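Local coordinates for protein UDP-glucose 6-dehydrogenase (Pyrobaculum islandicum, PDB 3VTF) that probably oxidises UDP-alpha-D-glucose to UDP-alpha-D-glucuronate, using two molecules of NAD(+) and one of water, in the biosynthesis of nucleotide sugars, at residues Ser23-Gly28 / Glu93-Thr98; Ala115-Val120 / Ser144-Gly149; Val127-Arg132 / Ala160-Gly165; Gly135-Val140 / Lys167-Ser172. All coordinates share one frame; numbering follows the deposited sequence.

Contact 1 (Ser23-Gly28 / Glu93-Thr98)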
loop_
_atom_site.group_PDB
_atom_site.type_symbol
_atom_site.label_atom_id
_atom_site.label_comp_id
_atom_site.label_asym_id
_atom_site.label_seq_id
_atom_site.Cartn_x
_atom_site.Cartn_y
_atom_site.Cartn_z
ATOM N N SER A 23 -1.039 30.710 -23.815
ATOM C CA SER A 23 -0.492 31.780 -22.949
ATOM C C SER A 23 -0.925 31.476 -21.537
ATOM O O SER A 23 -2.129 31.455 -21.244
ATOM C CB SER A 23 -1.000 33.216 -23.333
ATOM O OG SER A 23 -0.763 33.380 -24.724
ATOM N N LEU A 24 0.046 31.145 -20.698
ATOM C CA LEU A 24 -0.222 30.600 -19.370
ATOM C C LEU A 24 0.492 31.442 -18.367
ATOM O O LEU A 24 1.680 31.837 -18.542
ATOM C CB LEU A 24 0.375 29.171 -19.254
ATOM C CG LEU A 24 -0.054 28.214 -20.353
ATOM C CD1 LEU A 24 0.655 26.843 -20.233
ATOM C CD2 LEU A 24 -1.604 28.033 -20.461
ATOM N N SER A 25 -0.162 31.650 -17.256
ATOM C CA SER A 25 0.517 32.280 -16.117
ATOM C C SER A 25 0.650 31.292 -14.952
ATOM O O SER A 25 -0.136 30.358 -14.842
ATOM C CB SER A 25 -0.208 33.602 -15.705
ATOM O OG SER A 25 -1.610 33.483 -15.714
ATOM N N VAL A 26 1.644 31.488 -14.095
ATOM C CA VAL A 26 1.793 30.688 -12.892
ATOM C C VAL A 26 1.963 31.625 -11.695
ATOM O O VAL A 26 2.811 32.554 -11.763
ATOM C CB VAL A 26 3.071 29.824 -12.979
ATOM C CG1 VAL A 26 3.197 28.989 -11.708
ATOM C CG2 VAL A 26 2.984 28.936 -14.230
ATOM N N LEU A 27 1.134 31.438 -10.645
ATOM C CA LEU A 27 1.254 32.254 -9.397
ATOM C C LEU A 27 1.780 31.359 -8.307
ATOM O O LEU A 27 1.144 30.348 -7.942
ATOM C CB LEU A 27 -0.118 32.806 -8.975
ATOM C CG LEU A 27 -0.775 33.696 -10.041
ATOM C CD1 LEU A 27 -2.063 34.250 -9.398
ATOM C CD2 LEU A 27 0.199 34.870 -10.398
ATOM N N GLY A 28 2.939 31.721 -7.757
ATOM C CA GLY A 28 3.536 30.944 -6.704
ATOM C C GLY A 28 4.698 30.211 -7.330
ATOM O O GLY A 28 4.532 29.283 -8.139
ATOM N N GLU A 93 -1.330 41.474 -13.362
ATOM C CA GLU A 93 -0.827 41.661 -14.733
ATOM C C GLU A 93 -0.446 40.317 -15.367
ATOM O O GLU A 93 -0.571 40.197 -16.587
ATOM C CB GLU A 93 0.410 42.549 -14.758
ATOM C CG GLU A 93 0.161 44.017 -14.371
ATOM C CD GLU A 93 1.486 44.676 -13.975
ATOM O OE1 GLU A 93 2.422 44.712 -14.824
ATOM O OE2 GLU A 93 1.637 45.051 -12.792
ATOM N N ALA A 94 0.105 39.362 -14.579
ATOM C CA ALA A 94 0.409 38.005 -15.156
ATOM C C ALA A 94 -0.879 37.396 -15.701
ATOM O O ALA A 94 -0.953 36.915 -16.842
ATOM C CB ALA A 94 1.000 37.094 -14.111
ATOM N N VAL A 95 -1.915 37.439 -14.870
ATOM C CA VAL A 95 -3.216 36.896 -15.267
ATOM C C VAL A 95 -3.754 37.579 -16.544
ATOM O O VAL A 95 -4.257 36.900 -17.506
ATOM C CB VAL A 95 -4.211 37.052 -14.104
ATOM C CG1 VAL A 95 -5.576 36.577 -14.521
ATOM C CG2 VAL A 95 -3.709 36.227 -12.907
ATOM N N ALA A 96 -3.730 38.923 -16.555
ATOM C CA ALA A 96 -4.444 39.648 -17.656
ATOM C C ALA A 96 -3.752 39.413 -18.972
ATOM O O ALA A 96 -4.377 39.491 -20.021
ATOM C CB ALA A 96 -4.566 41.145 -17.363
ATOM N N ALA A 97 -2.479 39.012 -18.922
ATOM C CA ALA A 97 -1.701 38.848 -20.126
ATOM C C ALA A 97 -1.808 37.371 -20.670
ATOM O O ALA A 97 -1.273 37.033 -21.732
ATOM C CB ALA A 97 -0.217 39.277 -19.854
ATOM N N THR A 98 -2.554 36.508 -19.992
ATOM C CA THR A 98 -2.599 35.099 -20.393
ATOM C C THR A 98 -4.056 34.578 -20.510
ATOM O O THR A 98 -4.973 35.326 -20.307
ATOM C CB THR A 98 -1.777 34.243 -19.372
ATOM O OG1 THR A 98 -2.303 34.455 -18.074
ATOM C CG2 THR A 98 -0.237 34.686 -19.310
#
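Two hydroxyls make the one hydrogen bond between strand 23-27 and the segment 93-98: Ser25 OG lies 2.6 Å from Thr98 OG1, and either may be the donor. Both oxygens stand between their own backbone N and carbonyl carbon (chi1 42° for Ser25, 57° for Thr98), which turns them to each other across the gap. Thr98 OG1 also lies 3.1 Å from Ala94 O and 3.2 Å from Val95 O, so several acceptors compete for its single proton. Ser25 OG has a further partner in Thr101 OG1 of strand 100-103, giving a short chain of hydroxyls.

Van der Waals contact fills in around this pair. The methyl Thr98 CG2 rests 3.5 Å from Leu24 C, against the strand backbone, while Ser25 CB meets Ala94 CB at 4.0 Å. Further along, the two branches of Leu27 divide their contacts: CD2 approaches Ala94 CB and CD1 approaches Val95 CG2, each at 4.4 Å.

Strand 23-27 runs on into Gly28, the first glycine of what looks like a GxGxxG motif. A helix laid over this strand just before strand 100-103, its neighbour in the sheet, is consistent with the Rossmann-type NAD-binding domain of this family.

Contact 2 (Ala115-Val120 / Ser144-Gly149)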
loop_
_atom_site.group_PDB
_atom_site.type_symbol
_atom_site.label_atom_id
_atom_site.label_comp_id
_atom_site.label_asym_id
_atom_site.label_seq_id
_atom_site.Cartn_x
_atom_site.Cartn_y
_atom_site.Cartn_z
ATOM N N ALA A 115 -5.873 22.178 6.331
ATOM C CA ALA A 115 -5.170 22.953 5.321
ATOM C C ALA A 115 -5.445 24.478 5.526
ATOM O O ALA A 115 -6.597 24.888 5.583
ATOM C CB ALA A 115 -5.631 22.571 3.889
ATOM N N ASP A 116 -4.396 25.277 5.498
ATOM C CA ASP A 116 -4.488 26.759 5.522
ATOM C C ASP A 116 -4.725 27.130 4.051
ATOM O O ASP A 116 -3.802 27.108 3.258
ATOM C CB ASP A 116 -3.130 27.359 5.932
ATOM C CG ASP A 116 -3.148 28.920 5.972
ATOM O OD1 ASP A 116 -4.048 29.551 5.436
ATOM O OD2 ASP A 116 -2.265 29.493 6.556
ATOM N N LEU A 117 -5.900 27.639 3.747
ATOM C CA LEU A 117 -6.244 28.047 2.362
ATOM C C LEU A 117 -6.174 29.566 2.054
ATOM O O LEU A 117 -6.595 30.051 0.955
ATOM C CB LEU A 117 -7.645 27.499 1.970
ATOM C CG LEU A 117 -7.658 25.931 1.971
ATOM C CD1 LEU A 117 -9.108 25.489 1.734
ATOM C CD2 LEU A 117 -6.683 25.337 0.920
ATOM N N ARG A 118 -5.590 30.310 2.965
ATOM C CA ARG A 118 -5.475 31.780 2.729
ATOM C C ARG A 118 -4.611 32.152 1.557
ATOM O O ARG A 118 -4.938 33.096 0.847
ATOM C CB ARG A 118 -4.900 32.475 3.988
ATOM C CG ARG A 118 -5.848 32.511 5.210
ATOM C CD ARG A 118 -5.050 33.163 6.377
ATOM N NE ARG A 118 -3.847 32.332 6.665
ATOM C CZ ARG A 118 -2.676 32.822 6.969
ATOM N NH1 ARG A 118 -2.517 34.162 7.075
ATOM N NH2 ARG A 118 -1.647 31.989 7.111
ATOM N N TYR A 119 -3.495 31.432 1.302
ATOM C CA TYR A 119 -2.637 31.748 0.144
ATOM C C TYR A 119 -3.364 31.489 -1.173
ATOM O O TYR A 119 -3.258 32.295 -2.133
ATOM C CB TYR A 119 -1.314 30.890 0.177
ATOM C CG TYR A 119 -0.536 31.050 1.504
ATOM C CD1 TYR A 119 0.477 31.992 1.588
ATOM C CD2 TYR A 119 -0.868 30.327 2.648
ATOM C CE1 TYR A 119 1.185 32.206 2.773
ATOM C CE2 TYR A 119 -0.185 30.552 3.824
ATOM C CZ TYR A 119 0.829 31.507 3.891
ATOM O OH TYR A 119 1.543 31.702 5.084
ATOM N N VAL A 120 -4.062 30.328 -1.247
ATOM C CA VAL A 120 -4.871 30.006 -2.442
ATOM C C VAL A 120 -6.022 31.061 -2.621
ATOM O O VAL A 120 -6.284 31.501 -3.743
ATOM C CB VAL A 120 -5.491 28.591 -2.252
ATOM C CG1 VAL A 120 -6.596 28.253 -3.313
ATOM C CG2 VAL A 120 -4.345 27.508 -2.283
ATOM N N SER A 144 -1.969 23.751 -6.451
ATOM C CA SER A 144 -1.931 23.646 -4.999
ATOM C C SER A 144 -2.682 22.413 -4.516
ATOM O O SER A 144 -3.730 22.134 -5.030
ATOM C CB SER A 144 -2.526 24.956 -4.345
ATOM O OG SER A 144 -1.748 26.063 -4.845
ATOM N N THR A 145 -2.158 21.734 -3.475
ATOM C CA THR A 145 -2.834 20.686 -2.801
ATOM C C THR A 145 -3.906 21.240 -1.898
ATOM O O THR A 145 -3.582 21.922 -0.913
ATOM C CB THR A 145 -1.794 19.821 -1.982
ATOM O OG1 THR A 145 -0.865 19.284 -2.967
ATOM C CG2 THR A 145 -2.560 18.633 -1.316
ATOM N N VAL A 146 -5.166 21.012 -2.273
ATOM C CA VAL A 146 -6.265 21.641 -1.590
ATOM C C VAL A 146 -7.302 20.561 -1.312
ATOM O O VAL A 146 -7.499 19.591 -2.089
ATOM C CB VAL A 146 -6.942 22.745 -2.437
ATOM C CG1 VAL A 146 -6.083 23.975 -2.617
ATOM C CG2 VAL A 146 -7.366 22.183 -3.861
ATOM N N PRO A 147 -8.024 20.698 -0.208
ATOM C CA PRO A 147 -9.044 19.694 0.085
ATOM C C PRO A 147 -10.131 19.649 -1.011
ATOM O O PRO A 147 -10.397 20.651 -1.666
ATOM C CB PRO A 147 -9.651 20.170 1.410
ATOM C CG PRO A 147 -8.601 21.117 2.052
ATOM C CD PRO A 147 -7.816 21.699 0.851
ATOM N N PRO A 148 -10.765 18.498 -1.207
ATOM C CA PRO A 148 -11.770 18.356 -2.250
ATOM C C PRO A 148 -12.891 19.317 -2.043
ATOM O O PRO A 148 -13.379 19.422 -0.914
ATOM C CB PRO A 148 -12.280 16.901 -2.044
ATOM C CG PRO A 148 -10.998 16.153 -1.511
ATOM C CD PRO A 148 -10.350 17.190 -0.605
ATOM N N GLY A 149 -13.331 19.995 -3.103
ATOM C CA GLY A 149 -14.391 20.993 -2.965
ATOM C C GLY A 149 -13.794 22.356 -3.066
ATOM O O GLY A 149 -14.548 23.304 -3.342
#
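Apolar side-chain packing, without a hydrogen bond across it, joins the start of helix 118-134 to the loop that follows strand 139-142. Leu117, Val120 and Ala115 on one segment meet Val146, Pro147 and Ser144 on the other.

Leu117, at the N-cap position of the helix, points CD2 at the proline ring, 3.8 Å from Pro147 CD. The same methyl touches Val146 CG1 at 3.8 Å, where the two side chains cross at about a right angle. Ala115 CB sits beside the same proline ring, 3.8 Å from Pro147 CG. Within the first turn of the helix, Val120 sends CG2 to Val146 CG1 at 4.0 Å and to Ser144 CB at 3.8 Å. Val146 has CG1 opposite its own carbonyl carbon (chi1 -70°), and this branch is the one that meets both Leu117 and Val120.

Leu117 itself lies within an Asx turn at the helix start, in which Asp116 OD1 accepts from Arg118 N.

The loop also carries Thr145, a predicted NAD(+)-binding residue, between Ser144 and Val146. Since the interface between the two segments is apolar and has no hydrogen bond, it rests on shape and burial. The polar groups of the loop find their partners elsewhere in the domain: Ser144 OG is hydrogen-bonded to Val105 O and Ile103 O, and Thr145 O accepts from Thr107 OG1.

Contact 3 (Val127-Arg132 / Ala160-Gly165)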
loop_
_atom_site.group_PDB
_atom_site.type_symbol
_atom_site.label_atom_id
_atom_site.label_comp_id
_atom_site.label_asym_id
_atom_site.label_seq_id
_atom_site.Cartn_x
_atom_site.Cartn_y
_atom_site.Cartn_z
ATOM N N VAL A 127 -6.470 36.441 -9.450
ATOM C CA VAL A 127 -6.891 35.930 -10.696
ATOM C C VAL A 127 -8.181 36.627 -11.110
ATOM O O VAL A 127 -8.271 37.061 -12.278
ATOM C CB VAL A 127 -7.049 34.392 -10.679
ATOM C CG1 VAL A 127 -7.688 33.946 -11.975
ATOM C CG2 VAL A 127 -5.617 33.699 -10.559
ATOM N N GLY A 128 -9.138 36.721 -10.172
ATOM C CA GLY A 128 -10.431 37.405 -10.489
ATOM C C GLY A 128 -10.182 38.880 -10.959
ATOM O O GLY A 128 -10.708 39.330 -11.930
ATOM N N ARG A 129 -9.289 39.574 -10.299
ATOM C CA ARG A 129 -8.952 40.993 -10.744
ATOM C C ARG A 129 -8.306 41.015 -12.127
ATOM O O ARG A 129 -8.604 41.839 -12.983
ATOM C CB ARG A 129 -8.051 41.560 -9.673
ATOM C CG ARG A 129 -8.850 41.914 -8.419
ATOM C CD ARG A 129 -8.082 42.850 -7.496
ATOM N NE ARG A 129 -6.934 42.158 -6.957
ATOM C CZ ARG A 129 -6.909 41.460 -5.809
ATOM N NH1 ARG A 129 -7.946 41.405 -5.016
ATOM N NH2 ARG A 129 -5.799 40.851 -5.433
ATOM N N GLY A 130 -7.463 40.023 -12.428
ATOM C CA GLY A 130 -6.814 40.033 -13.751
ATOM C C GLY A 130 -7.836 39.732 -14.818
ATOM O O GLY A 130 -7.794 40.298 -15.924
ATOM N N ILE A 131 -8.782 38.831 -14.509
ATOM C CA ILE A 131 -9.795 38.468 -15.453
ATOM C C ILE A 131 -10.675 39.696 -15.738
ATOM O O ILE A 131 -11.105 39.910 -16.895
ATOM C CB ILE A 131 -10.592 37.274 -14.867
ATOM C CG1 ILE A 131 -9.726 35.971 -14.924
ATOM C CG2 ILE A 131 -11.858 36.998 -15.684
ATOM C CD1 ILE A 131 -10.434 34.695 -14.339
ATOM N N ARG A 132 -11.030 40.401 -14.666
ATOM C CA ARG A 132 -11.908 41.583 -14.790
ATOM C C ARG A 132 -11.260 42.608 -15.756
ATOM O O ARG A 132 -11.895 43.092 -16.677
ATOM C CB ARG A 132 -12.057 42.201 -13.420
ATOM C CG ARG A 132 -13.169 43.264 -13.432
ATOM C CD ARG A 132 -13.223 43.974 -12.130
ATOM N NE ARG A 132 -14.094 45.111 -12.341
ATOM C CZ ARG A 132 -14.600 45.843 -11.366
ATOM N NH1 ARG A 132 -14.348 45.531 -10.107
ATOM N NH2 ARG A 132 -15.361 46.882 -11.662
ATOM N N ALA A 160 -14.973 34.746 -8.852
ATOM C CA ALA A 160 -16.232 35.422 -9.288
ATOM C C ALA A 160 -16.431 36.736 -8.543
ATOM O O ALA A 160 -16.930 37.703 -9.159
ATOM C CB ALA A 160 -17.439 34.482 -9.127
ATOM N N GLU A 161 -16.062 36.769 -7.253
ATOM C CA GLU A 161 -16.261 37.971 -6.463
ATOM C C GLU A 161 -15.381 39.144 -6.963
ATOM O O GLU A 161 -15.640 40.294 -6.596
ATOM C CB GLU A 161 -16.013 37.725 -4.961
ATOM C CG GLU A 161 -17.139 36.952 -4.283
ATOM C CD GLU A 161 -16.818 36.567 -2.846
ATOM O OE1 GLU A 161 -15.749 36.989 -2.315
ATOM O OE2 GLU A 161 -17.584 35.771 -2.254
ATOM N N GLU A 162 -14.333 38.883 -7.777
ATOM C CA GLU A 162 -13.483 39.971 -8.272
ATOM C C GLU A 162 -13.552 40.173 -9.770
ATOM O O GLU A 162 -12.955 41.108 -10.286
ATOM C CB GLU A 162 -11.975 39.756 -7.864
ATOM C CG GLU A 162 -11.749 39.335 -6.403
ATOM C CD GLU A 162 -12.091 40.466 -5.459
ATOM O OE1 GLU A 162 -12.112 41.626 -5.971
ATOM O OE2 GLU A 162 -12.363 40.183 -4.264
ATOM N N ALA A 163 -14.191 39.248 -10.484
ATOM C CA ALA A 163 -14.069 39.155 -11.930
ATOM C C ALA A 163 -15.036 40.211 -12.615
ATOM O O ALA A 163 -14.997 40.344 -13.819
ATOM C CB ALA A 163 -14.433 37.735 -12.416
ATOM N N GLY A 164 -15.859 40.910 -11.844
ATOM C CA GLY A 164 -16.812 41.913 -12.384
ATOM C C GLY A 164 -17.767 41.331 -13.420
ATOM O O GLY A 164 -18.218 42.006 -14.371
ATOM N N GLY A 165 -18.070 40.051 -13.314
ATOM C CA GLY A 165 -19.045 39.487 -14.264
ATOM C C GLY A 165 -18.451 38.850 -15.489
ATOM O O GLY A 165 -19.178 38.317 -16.342
HETATM O O HOH W 1 -12.249 43.445 -8.956
#
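Arg132 has CG anti to its backbone N (chi1 -169°) and stays extended as far as NE, which lays its aliphatic chain along the backbone of Glu162, Ala163 and Gly164, with Arg132 CG 3.5 Å from Ala163 O. In Glu162 a bend at chi2 (-69°) brings the carboxylate alongside Arg129. The contact belongs to the Rossmann-type domain, where the loop after helix 151-160 packs against helix 118-134.

The nearest pair of CA atoms is Gly128 and Ala163, 4.3 Å apart. With no side chain on Gly128, Glu162 CB can come within 3.6 Å of Arg129 N, and Ala163 CA directs a C-H to Gly128 O at 3.4 Å. Three residues on, Ile131 CG2 meets Ala163 CB at 4.2 Å.

Arg129 and Glu162 lie side by side without a salt bridge: Arg129 NH1 and Glu162 OE1 are 4.3 Å apart, with the guanidinium and carboxylate planes 60° apart. Glu92 pairs with Arg129 instead, and Arg125 with Glu162.

Gly164 CA covers one face of the Arg132 guanidinium, while a water sits at its edge, in plane. That water accepts from Arg132 NH1 at 3.2 Å and donates to Glu162 O at 2.8 Å.

Contact 4 (Gly135-Val140 / Lys167-Ser172)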
loop_
_atom_site.group_PDB
_atom_site.type_symbol
_atom_site.label_atom_id
_atom_site.label_comp_id
_atom_site.label_asym_id
_atom_site.label_seq_id
_atom_site.Cartn_x
_atom_site.Cartn_y
_atom_site.Cartn_z
ATOM N N GLY A 135 -11.244 41.234 -19.419
ATOM C CA GLY A 135 -12.539 41.271 -20.084
ATOM C C GLY A 135 -12.947 40.075 -20.898
ATOM O O GLY A 135 -13.968 40.143 -21.606
ATOM N N ARG A 136 -12.216 38.944 -20.848
ATOM C CA ARG A 136 -12.763 37.773 -21.573
ATOM C C ARG A 136 -12.430 36.469 -20.856
ATOM O O ARG A 136 -11.735 36.502 -19.886
ATOM C CB ARG A 136 -12.409 37.747 -23.072
ATOM C CG ARG A 136 -10.944 37.722 -23.363
ATOM C CD ARG A 136 -10.540 38.395 -24.701
ATOM N NE ARG A 136 -9.088 38.124 -24.838
ATOM C CZ ARG A 136 -8.111 38.961 -24.490
ATOM N NH1 ARG A 136 -8.345 40.211 -24.091
ATOM N NH2 ARG A 136 -6.879 38.572 -24.603
ATOM N N TRP A 137 -12.962 35.377 -21.345
ATOM C CA TRP A 137 -12.898 34.093 -20.646
ATOM C C TRP A 137 -11.465 33.765 -20.311
ATOM O O TRP A 137 -10.516 34.125 -21.071
ATOM C CB TRP A 137 -13.416 33.042 -21.568
ATOM C CG TRP A 137 -13.319 31.638 -21.001
ATOM C CD1 TRP A 137 -14.281 30.986 -20.229
ATOM C CD2 TRP A 137 -12.246 30.639 -21.212
ATOM N NE1 TRP A 137 -13.884 29.727 -19.929
ATOM C CE2 TRP A 137 -12.669 29.442 -20.480
ATOM C CE3 TRP A 137 -10.980 30.646 -21.843
ATOM C CZ2 TRP A 137 -11.898 28.287 -20.444
ATOM C CZ3 TRP A 137 -10.203 29.454 -21.816
ATOM C CH2 TRP A 137 -10.665 28.290 -21.136
ATOM N N HIS A 138 -11.307 33.111 -19.169
ATOM C CA HIS A 138 -10.005 32.679 -18.651
ATOM C C HIS A 138 -10.203 31.345 -17.933
ATOM O O HIS A 138 -11.295 31.059 -17.440
ATOM C CB HIS A 138 -9.583 33.635 -17.551
ATOM C CG HIS A 138 -8.060 33.706 -17.345
ATOM N ND1 HIS A 138 -7.448 33.091 -16.293
ATOM C CD2 HIS A 138 -7.050 34.334 -18.076
ATOM C CE1 HIS A 138 -6.118 33.299 -16.354
ATOM N NE2 HIS A 138 -5.876 34.059 -17.438
ATOM N N LEU A 139 -9.127 30.532 -17.840
ATOM C CA LEU A 139 -9.184 29.303 -17.062
ATOM C C LEU A 139 -8.382 29.407 -15.785
ATOM O O LEU A 139 -7.209 29.767 -15.798
ATOM C CB LEU A 139 -8.673 28.121 -17.923
ATOM C CG LEU A 139 -8.525 26.741 -17.238
ATOM C CD1 LEU A 139 -9.869 26.180 -16.751
ATOM C CD2 LEU A 139 -7.911 25.770 -18.238
ATOM N N VAL A 140 -8.983 29.050 -14.662
ATOM C CA VAL A 140 -8.249 29.113 -13.393
ATOM C C VAL A 140 -7.892 27.644 -13.017
ATOM O O VAL A 140 -8.797 26.779 -12.870
ATOM C CB VAL A 140 -9.204 29.631 -12.303
ATOM C CG1 VAL A 140 -8.453 29.750 -10.983
ATOM C CG2 VAL A 140 -9.743 31.017 -12.762
ATOM N N LYS A 167 -16.992 35.905 -17.543
ATOM C CA LYS A 167 -17.153 34.422 -17.474
ATOM C C LYS A 167 -15.738 33.731 -17.397
ATOM O O LYS A 167 -14.748 34.255 -17.921
ATOM C CB LYS A 167 -17.915 33.885 -18.690
ATOM C CG LYS A 167 -17.024 33.829 -19.955
ATOM C CD LYS A 167 -17.619 33.186 -21.230
ATOM C CE LYS A 167 -16.979 33.876 -22.433
ATOM N NZ LYS A 167 -16.757 33.080 -23.668
ATOM N N PHE A 168 -15.656 32.602 -16.683
ATOM C CA PHE A 168 -14.376 31.878 -16.574
ATOM C C PHE A 168 -14.670 30.462 -16.239
ATOM O O PHE A 168 -15.835 30.130 -15.927
ATOM C CB PHE A 168 -13.491 32.515 -15.449
ATOM C CG PHE A 168 -14.078 32.417 -14.069
ATOM C CD1 PHE A 168 -13.737 31.318 -13.262
ATOM C CD2 PHE A 168 -14.947 33.395 -13.558
ATOM C CE1 PHE A 168 -14.164 31.210 -11.998
ATOM C CE2 PHE A 168 -15.454 33.275 -12.275
ATOM C CZ PHE A 168 -15.071 32.156 -11.484
ATOM N N SER A 169 -13.654 29.629 -16.324
ATOM C CA SER A 169 -13.818 28.212 -15.948
ATOM C C SER A 169 -12.712 27.842 -14.981
ATOM O O SER A 169 -11.779 28.633 -14.776
ATOM C CB SER A 169 -13.719 27.298 -17.207
ATOM O OG SER A 169 -14.736 27.592 -18.167
ATOM N N VAL A 170 -12.893 26.711 -14.274
ATOM C CA VAL A 170 -11.974 26.321 -13.184
ATOM C C VAL A 170 -11.617 24.856 -13.502
ATOM O O VAL A 170 -12.358 24.133 -14.225
ATOM C CB VAL A 170 -12.570 26.401 -11.760
ATOM C CG1 VAL A 170 -12.929 27.865 -11.414
ATOM C CG2 VAL A 170 -13.827 25.503 -11.617
ATOM N N ALA A 171 -10.505 24.399 -12.935
ATOM C CA ALA A 171 -10.129 23.028 -13.043
ATOM C C ALA A 171 -9.147 22.721 -11.916
ATOM O O ALA A 171 -8.285 23.568 -11.598
ATOM C CB ALA A 171 -9.430 22.736 -14.391
ATOM N N SER A 172 -9.199 21.504 -11.419
ATOM C CA SER A 172 -8.184 21.012 -10.472
ATOM C C SER A 172 -7.226 20.175 -11.390
ATOM O O SER A 172 -7.673 19.391 -12.226
ATOM C CB SER A 172 -8.888 20.070 -9.484
ATOM O OG SER A 172 -7.913 19.277 -8.803
#
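Parallel pairing of strands 139-142 and 169-172, the two strands of a beta-alpha-beta unit that crosses over through helix 151-160, is extended here by contacts of the residues leading into them. Leu139 pairs with Ser169 and Val140 with Val170. Three backbone hydrogen bonds hold the register: Ser169 N to His138 O at 3.0 Å, Val140 N to Ser169 O at 2.8 Å, and Ala171 N to Val140 O at 2.9 Å, the last more bent, at 136°. Ahead of them, Trp137 CA points its hydrogen almost straight at Lys167 O, 3.3 Å away. That oxygen is buried and has no hydrogen-bond partner in the model; the C-H contact may partly offset this.

The face carrying Leu139 and Ser169 turns to helix 199-208; there Leu139 CD1 packs on Ala171 CB. On the face carrying Val140 and Val170, which helices 118-134 and 151-160 cover, Val140 CG2 lies 4.0 Å from Phe168 CD1, and Val170 CG1 sits in plane at the edge of the same phenyl ring.

Lys167 crosses Trp137 at about a right angle, with CE 3.8 Å from Trp137 CB and CG at the edge of the indole. With chi1 at 176°, Trp137 CG lies opposite the backbone N and the indole reaches Ser169. The serine hydroxyl also binds Asp198, and it accepts a hydrogen bond from Trp137 NE1, lying nearly in the indole plane at 2.9 Å, with an N-H...O angle of 157°.

Overall arrangement
From the N terminus, contact 1 closes first, bringing residues 93-98 back over strand 23-27 before any other contact opens. The remaining three interlock: segments 115-120, 127-132 and 135-140 follow one another, and their partners 144-149, 160-165 and 167-172 return in the same order, so contacts 2, 3 and 4 all cross and none nests. Contacts 2 and 3 fasten two levels of helix 118-134, their centres 19 Å apart, to the loops before and after helix 151-160. Contact 4 then joins the strands before and after that helix in the chain. Contact 1 meets contact 3 through Val95 and Val127, and contact 4 at His138; Ile131 links contacts 3 and 4.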